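Local coordinates for protein PP1b (PDB 6JDR) that probably hydrolyses ATP to unwind RNA and DNA duplexes with 5' to 3' polarity, as the zinc-binding helicase (nsp10) of an arterivirus replicase, at residues Trp277-Gly280 with Gln281-Asp285; Val316-Tyr320 with His321-Glu325. The protein carries 1 engineered substitution. All coordinates share one frame; numbering follows the deposited sequence.

Interaction 1. Residues Trp277-Gly280 with Gln281-Asp285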
ATOM      1  N   TRP A 277     -17.550  -8.572  10.523  1.00 73.26           N
ATOM      2  CA  TRP A 277     -18.506  -7.893  11.401  1.00 77.80           C
ATOM      3  C   TRP A 277     -18.802  -8.664  12.689  1.00 77.77           C
ATOM      4  O   TRP A 277     -19.518  -8.162  13.558  1.00 78.47           O
ATOM      5  CB  TRP A 277     -19.817  -7.645  10.645  1.00 80.66           C
ATOM      6  CG  TRP A 277     -19.676  -6.705   9.479  1.00 83.99           C
ATOM      7  CD1 TRP A 277     -19.475  -7.044   8.171  1.00 85.05           C
ATOM      8  CD2 TRP A 277     -19.724  -5.273   9.520  1.00 85.88           C
ATOM      9  NE1 TRP A 277     -19.395  -5.912   7.395  1.00 86.54           N
ATOM     10  CE2 TRP A 277     -19.545  -4.812   8.198  1.00 86.48           C
ATOM     11  CE3 TRP A 277     -19.902  -4.335  10.545  1.00 87.04           C
ATOM     12  CZ2 TRP A 277     -19.539  -3.452   7.874  1.00 86.67           C
ATOM     13  CZ3 TRP A 277     -19.896  -2.983  10.221  1.00 87.24           C
ATOM     14  CH2 TRP A 277     -19.716  -2.557   8.896  1.00 86.49           C
ATOM     15  N   ARG A 278     -18.245  -9.868  12.821  1.00 76.15           N
ATOM     16  CA  ARG A 278     -18.593 -10.765  13.923  1.00 74.88           C
ATOM     17  C   ARG A 278     -17.705 -10.599  15.153  1.00 71.05           C
ATOM     18  O   ARG A 278     -18.157 -10.836  16.269  1.00 70.70           O
ATOM     19  CB  ARG A 278     -18.562 -12.222  13.454  1.00 79.08           C
ATOM     20  CG  ARG A 278     -19.671 -12.574  12.476  1.00 83.16           C
ATOM     21  CD  ARG A 278     -19.695 -14.065  12.181  1.00 87.61           C
ATOM     22  NE  ARG A 278     -18.506 -14.500  11.447  1.00 90.84           N
ATOM     23  CZ  ARG A 278     -18.165 -15.771  11.231  1.00 95.07           C
ATOM     24  NH1 ARG A 278     -18.914 -16.769  11.695  1.00 95.12           N
ATOM     25  NH2 ARG A 278     -17.058 -16.046  10.547  1.00 96.23           N
ATOM     26  N   PHE A 279     -16.451 -10.201  14.954  1.00 67.78           N
ATOM     27  CA  PHE A 279     -15.506 -10.041  16.066  1.00 62.92           C
ATOM     28  C   PHE A 279     -14.419  -9.015  15.755  1.00 61.88           C
ATOM     29  O   PHE A 279     -14.241  -8.602  14.608  1.00 62.37           O
ATOM     30  CB  PHE A 279     -14.874 -11.391  16.444  1.00 62.05           C
ATOM     31  CG  PHE A 279     -14.492 -12.243  15.262  1.00 59.99           C
ATOM     32  CD1 PHE A 279     -15.261 -13.344  14.907  1.00 59.55           C
ATOM     33  CD2 PHE A 279     -13.367 -11.944  14.500  1.00 59.00           C
ATOM     34  CE1 PHE A 279     -14.916 -14.131  13.819  1.00 59.20           C
ATOM     35  CE2 PHE A 279     -13.018 -12.727  13.411  1.00 58.84           C
ATOM     36  CZ  PHE A 279     -13.793 -13.822  13.070  1.00 58.73           C
ATOM     37  N   GLY A 280     -13.689  -8.623  16.792  1.00 61.96           N
ATOM     38  CA  GLY A 280     -12.686  -7.571  16.687  1.00 62.67           C
ATOM     39  C   GLY A 280     -11.447  -7.933  15.894  1.00 62.00           C
ATOM     40  O   GLY A 280     -11.250  -9.086  15.507  1.00 63.40           O
ATOM     41  N   GLN A 281     -10.606  -6.927  15.671  1.00 61.12           N
ATOM     42  CA  GLN A 281      -9.409  -7.065  14.846  1.00 60.60           C
ATOM     43  C   GLN A 281      -8.398  -8.045  15.440  1.00 59.66           C
ATOM     44  O   GLN A 281      -7.745  -8.785  14.704  1.00 60.01           O
ATOM     45  CB  GLN A 281      -8.745  -5.694  14.645  1.00 60.29           C
ATOM     46  CG  GLN A 281      -7.606  -5.680  13.635  1.00 58.97           C
ATOM     47  CD  GLN A 281      -8.033  -6.183  12.269  1.00 59.32           C
ATOM     48  OE1 GLN A 281      -9.078  -5.789  11.744  1.00 57.02           O
ATOM     49  NE2 GLN A 281      -7.231  -7.070  11.691  1.00 59.27           N
ATOM     50  N   ASN A 282      -8.264  -8.036  16.766  1.00 57.92           N
ATOM     51  CA  ASN A 282      -7.345  -8.945  17.462  1.00 57.66           C
ATOM     52  C   ASN A 282      -7.633 -10.423  17.175  1.00 57.10           C
ATOM     53  O   ASN A 282      -6.710 -11.240  17.116  1.00 54.09           O
ATOM     54  CB  ASN A 282      -7.365  -8.691  18.974  1.00 58.30           C
ATOM     55  CG  ASN A 282      -8.749  -8.855  19.582  1.00 59.48           C
ATOM     56  OD1 ASN A 282      -9.750  -8.407  19.016  1.00 59.75           O
ATOM     57  ND2 ASN A 282      -8.811  -9.497  20.743  1.00 60.45           N
ATOM     58  N   ILE A 283      -8.911 -10.750  16.987  1.00 55.97           N
ATOM     59  CA  ILE A 283      -9.320 -12.103  16.627  1.00 57.39           C
ATOM     60  C   ILE A 283      -8.948 -12.371  15.176  1.00 58.06           C
ATOM     61  O   ILE A 283      -8.353 -13.405  14.866  1.00 58.07           O
ATOM     62  CB  ILE A 283     -10.839 -12.325  16.809  1.00 57.64           C
ATOM     63  CG1 ILE A 283     -11.267 -12.044  18.253  1.00 58.00           C
ATOM     64  CG2 ILE A 283     -11.229 -13.743  16.402  1.00 56.89           C
ATOM     65  CD1 ILE A 283     -10.497 -12.821  19.298  1.00 58.87           C
ATOM     66  N   CYS A 284      -9.306 -11.436  14.294  1.00 58.51           N
ATOM     67  CA  CYS A 284      -8.930 -11.506  12.879  1.00 56.69           C
ATOM     68  C   CYS A 284      -7.433 -11.783  12.706  1.00 54.48           C
ATOM     69  O   CYS A 284      -7.043 -12.613  11.888  1.00 55.11           O
ATOM     70  CB  CYS A 284      -9.308 -10.207  12.154  1.00 57.93           C
ATOM     71  SG  CYS A 284     -11.083  -9.928  11.942  1.00 58.29           S
ATOM     72  N   ASP A 285      -6.606 -11.095  13.490  1.00 53.53           N
ATOM     73  CA  ASP A 285      -5.153 -11.283  13.452  1.00 54.06           C
ATOM     74  C   ASP A 285      -4.726 -12.706  13.829  1.00 52.85           C
ATOM     75  O   ASP A 285      -3.853 -13.290  13.180  1.00 52.33           O
ATOM     76  CB  ASP A 285      -4.459 -10.281  14.387  1.00 55.83           C
ATOM     77  CG  ASP A 285      -4.581  -8.837  13.906  1.00 58.53           C
ATOM     78  OD1 ASP A 285      -5.097  -8.607  12.787  1.00 58.45           O
ATOM     79  OD2 ASP A 285      -4.154  -7.928  14.655  1.00 59.33           O
TER
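The F279 ring lies against the first turn of the helix beginning at Q281, with one of its faces over the methyl branch of I283. CG2 of I283 sits 3.7 Å from the centroid of the F279 ring and 26° off its normal, a CH-pi contact displaced toward the rim carrying CD2 and CE2. SG of C284 reaches the same rim obliquely, 3.7 Å from CE2 of F279, in a sulfur-aromatic contact. The ring gets there because CG of F279 is tucked between the backbone N and the carbonyl carbon (chi1 42°), while I283 turns CG2 anti to its own N and meets the ring at about a right angle.

G280 is the N-cap residue of this helix, which follows strand 270-276 of the seven-stranded parallel sheet in the superfamily 1 helicase core. Its carbonyl accepts the amide of C284 at 3.3 Å from N to O in a nearly straight bond (172°); N of I283 adds a weak, bent bond to the same oxygen. Across this same first turn, NE2 of the Q281 side-chain amide donates to OD1 of D285 (2.8 Å), nearly in the amide's own plane but tilted out of the carboxylate plane, on the syn side. L295 O is a second partner of NE2, and OE1 of Q281 accepts from S297 N, which together fix the rotation of this amide against strand 294-297. The end of N282 bends back toward G280, and its ND2 bonds T302 O.

The contact is thus a helix start of mixed chemistry. Its buried side is apolar, built from the F279 ring, a methyl and a sulfur, whereas the polar groups of Q281 and N282 tie the first turn to neighbouring backbone, and the D285 carboxylate would probably polarise the Q281 side-chain amide.

Interaction 2. Residues Val316-Tyr320 with His321-Glu325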
ATOM      1  N   VAL A 316     -20.216 -21.829  27.610  1.00 60.41           N
ATOM      2  CA  VAL A 316     -18.975 -22.552  27.873  1.00 58.17           C
ATOM      3  C   VAL A 316     -18.701 -23.538  26.741  1.00 56.33           C
ATOM      4  O   VAL A 316     -19.601 -24.261  26.304  1.00 55.68           O
ATOM      5  CB  VAL A 316     -19.025 -23.311  29.215  1.00 58.34           C
ATOM      6  CG1 VAL A 316     -17.763 -24.144  29.418  1.00 57.59           C
ATOM      7  CG2 VAL A 316     -19.212 -22.334  30.368  1.00 59.56           C
ATOM      8  N   LEU A 317     -17.453 -23.554  26.278  1.00 54.01           N
ATOM      9  CA  LEU A 317     -17.015 -24.455  25.221  1.00 52.47           C
ATOM     10  C   LEU A 317     -15.854 -25.290  25.723  1.00 49.66           C
ATOM     11  O   LEU A 317     -15.016 -24.795  26.476  1.00 46.80           O
ATOM     12  CB  LEU A 317     -16.564 -23.662  23.995  1.00 53.99           C
ATOM     13  CG  LEU A 317     -17.608 -22.772  23.322  1.00 56.57           C
ATOM     14  CD1 LEU A 317     -16.988 -22.035  22.142  1.00 58.16           C
ATOM     15  CD2 LEU A 317     -18.805 -23.593  22.867  1.00 56.65           C
ATOM     16  N   THR A 318     -15.805 -26.552  25.303  1.00 47.89           N
ATOM     17  CA  THR A 318     -14.723 -27.450  25.699  1.00 47.80           C
ATOM     18  C   THR A 318     -14.543 -28.556  24.657  1.00 46.97           C
ATOM     19  O   THR A 318     -15.517 -29.014  24.073  1.00 49.95           O
ATOM     20  CB  THR A 318     -14.981 -28.049  27.102  1.00 48.31           C
ATOM     21  OG1 THR A 318     -13.853 -28.836  27.515  1.00 49.07           O
ATOM     22  CG2 THR A 318     -16.244 -28.908  27.116  1.00 48.30           C
ATOM     23  N   PRO A 319     -13.293 -28.976  24.400  1.00 45.46           N
ATOM     24  CA  PRO A 319     -13.090 -30.015  23.396  1.00 46.02           C
ATOM     25  C   PRO A 319     -13.928 -31.280  23.624  1.00 47.86           C
ATOM     26  O   PRO A 319     -14.677 -31.691  22.733  1.00 46.97           O
ATOM     27  CB  PRO A 319     -11.599 -30.339  23.522  1.00 45.27           C
ATOM     28  CG  PRO A 319     -10.981 -29.090  24.033  1.00 45.37           C
ATOM     29  CD  PRO A 319     -12.019 -28.388  24.858  1.00 45.35           C
ATOM     30  N   TYR A 320     -13.810 -31.866  24.815  1.00 49.09           N
ATOM     31  CA  TYR A 320     -14.357 -33.194  25.092  1.00 50.35           C
ATOM     32  C   TYR A 320     -15.683 -33.158  25.850  1.00 50.77           C
ATOM     33  O   TYR A 320     -15.879 -32.321  26.733  1.00 51.68           O
ATOM     34  CB  TYR A 320     -13.351 -34.008  25.909  1.00 50.36           C
ATOM     35  CG  TYR A 320     -11.988 -34.198  25.269  1.00 50.77           C
ATOM     36  CD1 TYR A 320     -11.850 -34.414  23.897  1.00 51.01           C
ATOM     37  CD2 TYR A 320     -10.837 -34.200  26.049  1.00 51.35           C
ATOM     38  CE1 TYR A 320     -10.603 -34.601  23.325  1.00 51.20           C
ATOM     39  CE2 TYR A 320      -9.588 -34.393  25.487  1.00 51.64           C
ATOM     40  CZ  TYR A 320      -9.474 -34.592  24.125  1.00 52.43           C
ATOM     41  OH  TYR A 320      -8.228 -34.783  23.574  1.00 53.28           O
ATOM     42  N   HIS A 321     -16.579 -34.088  25.513  1.00 50.96           N
ATOM     43  CA  HIS A 321     -17.844 -34.265  26.243  1.00 51.22           C
ATOM     44  C   HIS A 321     -17.620 -34.546  27.732  1.00 49.54           C
ATOM     45  O   HIS A 321     -18.385 -34.076  28.572  1.00 48.40           O
ATOM     46  CB  HIS A 321     -18.671 -35.410  25.648  1.00 52.13           C
ATOM     47  CG  HIS A 321     -19.347 -35.073  24.354  1.00 53.73           C
ATOM     48  ND1 HIS A 321     -18.962 -35.621  23.149  1.00 53.93           N
ATOM     49  CD2 HIS A 321     -20.395 -34.259  24.080  1.00 53.56           C
ATOM     50  CE1 HIS A 321     -19.738 -35.154  22.188  1.00 53.91           C
ATOM     51  NE2 HIS A 321     -20.616 -34.326  22.726  1.00 53.35           N
ATOM     52  N   ARG A 322     -16.569 -35.304  28.046  1.00 48.46           N
ATOM     53  CA  ARG A 322     -16.221 -35.641  29.432  1.00 49.18           C
ATOM     54  C   ARG A 322     -16.106 -34.425  30.357  1.00 48.28           C
ATOM     55  O   ARG A 322     -16.375 -34.525  31.551  1.00 48.01           O
ATOM     56  CB  ARG A 322     -14.895 -36.409  29.474  1.00 51.34           C
ATOM     57  CG  ARG A 322     -14.553 -36.994  30.841  1.00 52.97           C
ATOM     58  CD  ARG A 322     -13.153 -36.605  31.297  1.00 55.35           C
ATOM     59  NE  ARG A 322     -12.144 -37.588  30.914  1.00 56.81           N
ATOM     60  CZ  ARG A 322     -10.832 -37.357  30.864  1.00 59.51           C
ATOM     61  NH1 ARG A 322     -10.332 -36.157  31.149  1.00 59.49           N
ATOM     62  NH2 ARG A 322     -10.010 -38.340  30.506  1.00 61.78           N
ATOM     63  N   ASP A 323     -15.691 -33.287  29.812  1.00 48.40           N
ATOM     64  CA  ASP A 323     -15.449 -32.097  30.621  1.00 48.46           C
ATOM     65  C   ASP A 323     -16.612 -31.103  30.601  1.00 50.26           C
ATOM     66  O   ASP A 323     -16.496 -30.006  31.148  1.00 49.75           O
ATOM     67  CB  ASP A 323     -14.151 -31.433  30.162  1.00 48.08           C
ATOM     68  CG  ASP A 323     -12.976 -32.401  30.164  1.00 48.34           C
ATOM     69  OD1 ASP A 323     -12.884 -33.218  31.104  1.00 49.36           O
ATOM     70  OD2 ASP A 323     -12.148 -32.353  29.231  1.00 48.13           O
ATOM     71  N   ARG A 324     -17.734 -31.494  29.995  1.00 53.01           N
ATOM     72  CA  ARG A 324     -18.934 -30.657  29.973  1.00 56.22           C
ATOM     73  C   ARG A 324     -19.615 -30.627  31.334  1.00 58.40           C
ATOM     74  O   ARG A 324     -19.811 -31.668  31.956  1.00 59.52           O
ATOM     75  CB  ARG A 324     -19.946 -31.183  28.963  1.00 58.20           C
ATOM     76  CG  ARG A 324     -19.534 -31.080  27.506  1.00 59.73           C
ATOM     77  CD  ARG A 324     -20.541 -31.818  26.640  1.00 61.04           C
ATOM     78  NE  ARG A 324     -21.907 -31.365  26.909  1.00 60.60           N
ATOM     79  CZ  ARG A 324     -23.004 -32.113  26.796  1.00 59.47           C
ATOM     80  NH1 ARG A 324     -22.942 -33.384  26.411  1.00 58.69           N
ATOM     81  NH2 ARG A 324     -24.185 -31.579  27.077  1.00 61.02           N
ATOM     82  N   GLU A 325     -19.987 -29.428  31.775  1.00 61.78           N
ATOM     83  CA  GLU A 325     -20.722 -29.228  33.022  1.00 64.60           C
ATOM     84  C   GLU A 325     -21.856 -28.247  32.776  1.00 64.74           C
ATOM     85  O   GLU A 325     -21.734 -27.360  31.934  1.00 65.47           O
ATOM     86  CB  GLU A 325     -19.794 -28.669  34.103  1.00 66.03           C
ATOM     87  CG  GLU A 325     -18.549 -29.508  34.351  1.00 68.87           C
ATOM     88  CD  GLU A 325     -17.601 -28.883  35.356  1.00 71.68           C
ATOM     89  OE1 GLU A 325     -17.909 -27.794  35.885  1.00 72.12           O
ATOM     90  OE2 GLU A 325     -16.541 -29.491  35.617  1.00 76.75           O
TER
HETATM   91  O   HOH W   1     -12.425 -30.882  26.852  1.00 49.68           O
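T318, Y320 and D323 close round one water where the chain turns out of strand 315-318 of the five-stranded parallel sheet, consistent with the second RecA-like domain of superfamily 1 helicases. This is the tightly packed part. The water takes the N-H of Y320 (water oxygen to N 2.7 Å), donates to OD2 of D323 at 2.8 Å, and lies 2.6 Å from OG1 of T318. OG1 of T318 is carried toward it by standing anti to the backbone N (chi1 -175°), and comes within 3.7 Å of CB of D323. Next in the chain is a short 3-10 segment, 321-323, whose first bond runs from N of D323 to O of Y320 over 3.2 Å; N of R324 then donates to O of H321.

D323 and Y320 run side by side, with OD2 of D323 at the edge of the Y320 ring, 3.9 Å from CD2, and the carboxylate and ring planes 51° apart. P319 CB lies over one face of that ring. On the solvent side, where H321, R322 and R324 are exposed, the packing is loose. CG of R324 touches CG2 of T318 at 4.0 Å and lies as close to O of Y320, while its NE bonds A328 O. NH1 of R322 makes a long salt bridge to OD1 of D323.

Two donors at OD2 of D323, the water and T348 OG1, would probably favour the charged carboxylate. Together with the bond from OG1 of T318 to H345 O, they tie the turn to the end of strand 342-345 and the loop after it.

In the fold
Both contacts are local and lie in series within the superfamily 1 helicase core, neither nesting in nor crossing the other. Following the chain, strand 270-276 of the seven-stranded parallel sheet ends just before interaction 1, which closes the short connection into helix 281-287 and, through its surroundings, ties that helix start to strand 294-297 and to T302. The chain then enters the five-stranded parallel sheet at strand 303-307. Interaction 2 closes the turn leaving strand 315-318, on the way to strand 329-330, and joins it to the end of strand 342-345. The centres of interactions 1 and 2 are about 25 Å apart, and the two do not touch.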